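Major Capsid Protein VP1 (Chimpanzee polyomavirus Bob, PDB 6Y9I) forms the pentameric capsomers that build the outer shell of the polyomavirus and, as in related VP1 proteins, probably recognises glycan receptors on host cells. Local coordinates at residues A[59-64]-A[161-166]; A[153-158]-A[199-204]. All coordinates share one frame; numbering follows the deposited sequence.

Contact 1: residues A[59-64]-A[161-166]; sequences LLSIQM and PKTIHP
The imidazole of His165 meets the sulfur of Met64 at its edge, close to the ring plane, where two loops of the VP1 jelly-roll fold come together. Met64 SD is 4.1 Å from His165 CE1 and lies 77° off the ring normal, so this is an edge-on sulfur-aromatic contact, with the two side chains crossing at about a right angle. One face of the imidazole is stacked on the ring of Tyr155, while ND1 hydrogen-bonds to Glu201 OE1; face and edge together fix the rotation of the ring. Residues 59-64, with a short 3-10 turn at 61-63, come from the long loop between strands 8-26 and 68-73. The other loop, 161-166, leads into helix 166-170.

The polar link between the loops joins two hydroxyls, Ser61 OG and Thr163 OG1, at 2.6 Å. The chi1 of Thr163, 46°, sets OG1 between the backbone N and the carbonyl carbon and brings its methyl group beside the backbone N. Both branches therefore face the serine, and Thr163 CG2 comes within 3.3 Å of Ser61 OG. Lys162 adds the root of its chain, its CB lying 3.4 Å from Ser61 OG, before its ammonium end leads away.

Within the turn that carries Ser61, Met64 N donates to Ser61 O. The amide of Gln63 works in two directions: NE2 points outward to Asp53 OD2 and Val48 O in the preceding part of the loop, while OE1 takes the Leu60 N-H in the carbonyl plane, at 2.9 Å and an almost straight 175°.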
loop_
_atom_site.group_PDB
_atom_site.type_symbol
_atom_site.label_atom_id
_atom_site.label_comp_id
_atom_site.label_asym_id
_atom_site.label_seq_id
_atom_site.Cartn_x
_atom_site.Cartn_y
_atom_site.Cartn_z
ATOM N N LEU A 59 -0.718 -15.492 -33.059
ATOM C CA LEU A 59 -1.390 -15.480 -31.733
ATOM C C LEU A 59 -2.875 -15.781 -31.952
ATOM O O LEU A 59 -3.481 -15.127 -32.810
ATOM C CB LEU A 59 -1.167 -14.108 -31.105
ATOM C CG LEU A 59 -1.404 -14.015 -29.603
ATOM C CD1 LEU A 59 -0.311 -14.742 -28.837
ATOM C CD2 LEU A 59 -1.476 -12.561 -29.179
ATOM N N LEU A 60 -3.424 -16.759 -31.227
ATOM C CA LEU A 60 -4.838 -17.179 -31.357
ATOM C C LEU A 60 -5.726 -16.386 -30.391
ATOM O O LEU A 60 -5.248 -16.011 -29.295
ATOM C CB LEU A 60 -4.940 -18.664 -31.029
ATOM C CG LEU A 60 -4.010 -19.581 -31.798
ATOM C CD1 LEU A 60 -4.082 -20.994 -31.231
ATOM C CD2 LEU A 60 -4.373 -19.566 -33.274
ATOM N N SER A 61 -7.003 -16.245 -30.734
ATOM C CA SER A 61 -8.027 -15.582 -29.887
ATOM C C SER A 61 -8.078 -16.254 -28.516
ATOM O O SER A 61 -8.277 -15.530 -27.519
ATOM C CB SER A 61 -9.376 -15.582 -30.576
ATOM O OG SER A 61 -9.348 -14.636 -31.640
ATOM N N ILE A 62 -7.872 -17.581 -28.457
ATOM C CA ILE A 62 -7.992 -18.372 -27.197
ATOM C C ILE A 62 -6.798 -18.056 -26.260
ATOM O O ILE A 62 -6.923 -18.397 -25.066
ATOM C CB ILE A 62 -8.183 -19.881 -27.469
ATOM C CG1 ILE A 62 -7.055 -20.471 -28.318
ATOM C CG2 ILE A 62 -9.552 -20.164 -28.091
ATOM C CD1 ILE A 62 -7.012 -21.992 -28.354
ATOM N N GLN A 63 -5.750 -17.345 -26.731
ATOM C CA GLN A 63 -4.573 -16.899 -25.917
ATOM C C GLN A 63 -4.715 -15.445 -25.458
ATOM O O GLN A 63 -3.711 -14.917 -24.878
ATOM C CB GLN A 63 -3.265 -17.002 -26.713
ATOM C CG GLN A 63 -2.938 -18.411 -27.151
ATOM C CD GLN A 63 -1.717 -18.429 -28.032
ATOM O OE1 GLN A 63 -1.768 -18.023 -29.191
ATOM N NE2 GLN A 63 -0.599 -18.834 -27.461
ATOM N N MET A 64 -5.851 -14.792 -25.733
ATOM C CA MET A 64 -6.007 -13.325 -25.518
ATOM C C MET A 64 -7.245 -13.091 -24.666
ATOM O O MET A 64 -8.384 -13.279 -25.118
ATOM C CB MET A 64 -6.126 -12.576 -26.836
ATOM C CG MET A 64 -4.989 -12.867 -27.787
ATOM S SD MET A 64 -5.152 -11.885 -29.290
ATOM C CE MET A 64 -4.529 -10.321 -28.693
ATOM N N PRO A 161 -14.703 -13.632 -37.692
ATOM C CA PRO A 161 -13.631 -13.276 -36.764
ATOM C C PRO A 161 -13.986 -13.738 -35.341
ATOM O O PRO A 161 -15.139 -13.672 -34.977
ATOM C CB PRO A 161 -13.493 -11.745 -36.878
ATOM C CG PRO A 161 -14.793 -11.273 -37.521
ATOM C CD PRO A 161 -15.331 -12.446 -38.304
ATOM N N LYS A 162 -13.010 -14.258 -34.602
ATOM C CA LYS A 162 -13.175 -14.678 -33.179
ATOM C C LYS A 162 -12.866 -13.499 -32.242
ATOM O O LYS A 162 -13.355 -13.502 -31.099
ATOM C CB LYS A 162 -12.278 -15.881 -32.893
ATOM C CG LYS A 162 -12.641 -17.121 -33.699
ATOM C CD LYS A 162 -11.786 -18.335 -33.363
ATOM C CE LYS A 162 -12.289 -19.610 -34.013
ATOM N NZ LYS A 162 -12.177 -19.537 -35.490
ATOM N N THR A 163 -12.077 -12.541 -32.717
ATOM C CA THR A 163 -11.715 -11.288 -32.030
ATOM C C THR A 163 -11.517 -10.212 -33.075
ATOM O O THR A 163 -11.305 -10.566 -34.258
ATOM C CB THR A 163 -10.422 -11.399 -31.203
ATOM O OG1 THR A 163 -9.350 -12.047 -31.899
ATOM C CG2 THR A 163 -10.672 -12.153 -29.922
ATOM N N ILE A 164 -11.595 -8.959 -32.628
ATOM C CA ILE A 164 -11.296 -7.767 -33.449
ATOM C C ILE A 164 -10.052 -7.114 -32.865
ATOM O O ILE A 164 -9.928 -7.041 -31.634
ATOM C CB ILE A 164 -12.486 -6.805 -33.526
ATOM C CG1 ILE A 164 -12.186 -5.618 -34.438
ATOM C CG2 ILE A 164 -12.937 -6.347 -32.152
ATOM C CD1 ILE A 164 -13.413 -5.088 -35.137
ATOM N N HIS A 165 -9.174 -6.660 -33.743
ATOM C CA HIS A 165 -7.916 -5.958 -33.418
ATOM C C HIS A 165 -8.036 -4.510 -33.862
ATOM O O HIS A 165 -8.773 -4.185 -34.791
ATOM C CB HIS A 165 -6.747 -6.704 -34.073
ATOM C CG HIS A 165 -6.803 -8.165 -33.808
ATOM N ND1 HIS A 165 -6.629 -8.683 -32.538
ATOM C CD2 HIS A 165 -7.043 -9.215 -34.622
ATOM C CE1 HIS A 165 -6.755 -9.992 -32.581
ATOM N NE2 HIS A 165 -7.012 -10.348 -33.845
ATOM N N PRO A 166 -7.310 -3.590 -33.201
ATOM C CA PRO A 166 -7.342 -2.190 -33.588
ATOM C C PRO A 166 -7.083 -1.914 -35.078
ATOM O O PRO A 166 -7.752 -1.054 -35.585
ATOM C CB PRO A 166 -6.234 -1.583 -32.722
ATOM C CG PRO A 166 -6.256 -2.432 -31.474
ATOM C CD PRO A 166 -6.504 -3.830 -31.991
#

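Contact 2: residues A[153-158]-A[199-204]; sequences TKYASA and IEEWSP
This is a small, partly buried side-chain contact in which the phenol end of Tyr155 meets the carboxylate of Glu201. It lies within the long excursion between strands 131-138 and 212-219 of the VP1 jelly roll. Residues 153-158 are irregular there, whereas 199-204 run into strand 202-204, an outermost strand, within this chain, of a small three-stranded antiparallel sheet, and Glu201 is tied to Ile147 through the backbone.

The two side chains approach from opposite directions. With CG beside the backbone N and the chain straight beyond it (chi2 174°), Glu201 reaches out far enough for OE2 to sit 3.1 Å from Tyr155 OH and 3.2 Å from Tyr155 CZ. The oxygen comes in close and obliquely at this end of the phenol, the planes of carboxylate and ring standing 29° apart, but no hydrogen bond joins the pair. The stronger polar partners are others: Tyr155 OH bonds Glu148 OE1, and Glu201 OE1 has His165. Because Glu201 OE2 also lies close to Glu148 OE2, one of the two acids may have a raised pKa and carry a proton, although the coordinates cannot settle this.

The phenol ring is also held across its flat sides. Thr153 lays its CG2 methyl 3.6 Å above one face of the Tyr155 ring, toward the rim, on the side away from His165.

Glu200 joins through a water rather than by touching the ring. Its OE2 also bonds His108 NE2 of a neighbouring subunit, which connects this site to the pentamer interface. The bridging water donates both its hydrogens, one to Glu200 OE2 and one to Tyr155 OH, each at 2.7 Å.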
loop_
_atom_site.group_PDB
_atom_site.type_symbol
_atom_site.label_atom_id
_atom_site.label_comp_id
_atom_site.label_asym_id
_atom_site.label_seq_id
_atom_site.Cartn_x
_atom_site.Cartn_y
_atom_site.Cartn_z
ATOM N N THR A 153 2.771 -7.642 -34.098
ATOM C CA THR A 153 2.333 -8.955 -33.575
ATOM C C THR A 153 1.543 -9.625 -34.682
ATOM O O THR A 153 0.679 -8.931 -35.269
ATOM C CB THR A 153 1.425 -8.850 -32.346
ATOM O OG1 THR A 153 2.200 -8.234 -31.333
ATOM C CG2 THR A 153 0.936 -10.195 -31.859
ATOM N N LYS A 154 1.785 -10.912 -34.903
ATOM C CA LYS A 154 1.037 -11.714 -35.904
ATOM C C LYS A 154 -0.193 -12.297 -35.218
ATOM O O LYS A 154 -0.028 -13.093 -34.259
ATOM C CB LYS A 154 1.926 -12.809 -36.485
ATOM C CG LYS A 154 3.101 -12.277 -37.287
ATOM C CD LYS A 154 3.944 -13.368 -37.883
ATOM C CE LYS A 154 5.225 -12.833 -38.492
ATOM N NZ LYS A 154 6.234 -12.506 -37.450
ATOM N N TYR A 155 -1.381 -11.938 -35.707
ATOM C CA TYR A 155 -2.662 -12.482 -35.214
ATOM C C TYR A 155 -3.248 -13.452 -36.230
ATOM O O TYR A 155 -3.297 -13.113 -37.399
ATOM C CB TYR A 155 -3.662 -11.369 -34.923
ATOM C CG TYR A 155 -3.214 -10.430 -33.840
ATOM C CD1 TYR A 155 -3.189 -10.840 -32.522
ATOM C CD2 TYR A 155 -2.830 -9.132 -34.133
ATOM C CE1 TYR A 155 -2.779 -9.985 -31.517
ATOM C CE2 TYR A 155 -2.417 -8.261 -33.136
ATOM C CZ TYR A 155 -2.408 -8.686 -31.818
ATOM O OH TYR A 155 -1.970 -7.863 -30.823
ATOM N N ALA A 156 -3.716 -14.598 -35.737
ATOM C CA ALA A 156 -4.530 -15.577 -36.484
ATOM C C ALA A 156 -5.780 -14.874 -36.994
ATOM O O ALA A 156 -6.331 -14.021 -36.290
ATOM C CB ALA A 156 -4.879 -16.764 -35.626
ATOM N N SER A 157 -6.168 -15.196 -38.217
ATOM C CA SER A 157 -7.320 -14.589 -38.922
ATOM C C SER A 157 -8.339 -15.700 -39.180
ATOM O O SER A 157 -7.914 -16.814 -39.541
ATOM C CB SER A 157 -6.839 -13.929 -40.182
ATOM O OG SER A 157 -7.834 -13.080 -40.705
ATOM N N ALA A 158 -9.621 -15.436 -38.947
ATOM C CA ALA A 158 -10.719 -16.373 -39.254
ATOM C C ALA A 158 -11.916 -15.574 -39.760
ATOM O O ALA A 158 -12.000 -14.348 -39.500
ATOM C CB ALA A 158 -11.080 -17.197 -38.044
ATOM N N ILE A 199 -8.275 -7.533 -24.052
ATOM C CA ILE A 199 -7.796 -6.562 -23.031
ATOM C C ILE A 199 -6.465 -5.983 -23.481
ATOM O O ILE A 199 -6.266 -4.770 -23.308
ATOM C CB ILE A 199 -7.732 -7.290 -21.671
ATOM C CG1 ILE A 199 -9.156 -7.561 -21.176
ATOM C CG2 ILE A 199 -6.886 -6.548 -20.645
ATOM C CD1 ILE A 199 -9.244 -8.663 -20.153
ATOM N N GLU A 200 -5.576 -6.814 -24.009
ATOM C CA GLU A 200 -4.204 -6.360 -24.355
ATOM C C GLU A 200 -4.217 -5.386 -25.544
ATOM O O GLU A 200 -3.164 -4.755 -25.763
ATOM C CB GLU A 200 -3.263 -7.536 -24.615
ATOM C CG GLU A 200 -3.591 -8.342 -25.866
ATOM C CD GLU A 200 -2.887 -9.687 -25.865
ATOM O OE1 GLU A 200 -3.439 -10.674 -25.261
ATOM O OE2 GLU A 200 -1.763 -9.744 -26.442
ATOM N N GLU A 201 -5.334 -5.220 -26.250
ATOM C CA GLU A 201 -5.417 -4.285 -27.403
ATOM C C GLU A 201 -6.447 -3.175 -27.204
ATOM O O GLU A 201 -6.353 -2.198 -27.952
ATOM C CB GLU A 201 -5.780 -5.018 -28.685
ATOM C CG GLU A 201 -4.738 -6.048 -29.117
ATOM C CD GLU A 201 -5.205 -6.864 -30.314
ATOM O OE1 GLU A 201 -6.074 -7.747 -30.167
ATOM O OE2 GLU A 201 -4.738 -6.563 -31.402
ATOM N N TRP A 202 -7.367 -3.300 -26.244
ATOM C CA TRP A 202 -8.514 -2.355 -26.096
ATOM C C TRP A 202 -8.622 -1.876 -24.651
ATOM O O TRP A 202 -8.628 -2.740 -23.762
ATOM C CB TRP A 202 -9.838 -2.987 -26.515
ATOM C CG TRP A 202 -9.881 -3.396 -27.955
ATOM C CD1 TRP A 202 -9.742 -4.652 -28.458
ATOM C CD2 TRP A 202 -10.074 -2.528 -29.086
ATOM N NE1 TRP A 202 -9.852 -4.634 -29.821
ATOM C CE2 TRP A 202 -10.086 -3.353 -30.238
ATOM C CE3 TRP A 202 -10.325 -1.162 -29.235
ATOM C CZ2 TRP A 202 -10.269 -2.838 -31.523
ATOM C CZ3 TRP A 202 -10.547 -0.660 -30.507
ATOM C CH2 TRP A 202 -10.487 -1.482 -31.633
ATOM N N SER A 203 -8.788 -0.570 -24.484
ATOM C CA SER A 203 -9.006 0.119 -23.188
ATOM C C SER A 203 -10.288 0.921 -23.299
ATOM O O SER A 203 -10.645 1.359 -24.380
ATOM C CB SER A 203 -7.857 1.033 -22.845
ATOM O OG SER A 203 -6.700 0.265 -22.568
ATOM N N PRO A 204 -10.986 1.180 -22.177
ATOM C CA PRO A 204 -12.104 2.116 -22.188
ATOM C C PRO A 204 -11.580 3.472 -22.663
ATOM O O PRO A 204 -10.481 3.820 -22.313
ATOM C CB PRO A 204 -12.595 2.142 -20.721
ATOM C CG PRO A 204 -11.461 1.565 -19.915
ATOM C CD PRO A 204 -10.733 0.614 -20.841
HETATM O O HOH W 1 -0.938 -7.975 -28.302
#

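Overall arrangement
Contacts 1 and 2 are parts of one cluster, their centres about 5 Å apart, and their segments alternate along the chain. Most of the touching residues in contact 1 are buried, and it closes two loops with a hydroxyl pair and a sulfur-aromatic edge. Contact 2 is smaller and partly buried; it relies on an acid, a phenol and a water, and its 199-204 side borders a neighbouring subunit. Direct bonds fasten them together: His165 ND1 to Glu201 OE1 at 2.6 Å, and Leu59 N to Lys154 O at 2.8 Å. Met64, which belongs to contact 1, also touches the acid-bearing segment of contact 2, its CE 3.3 Å from Glu200 CD.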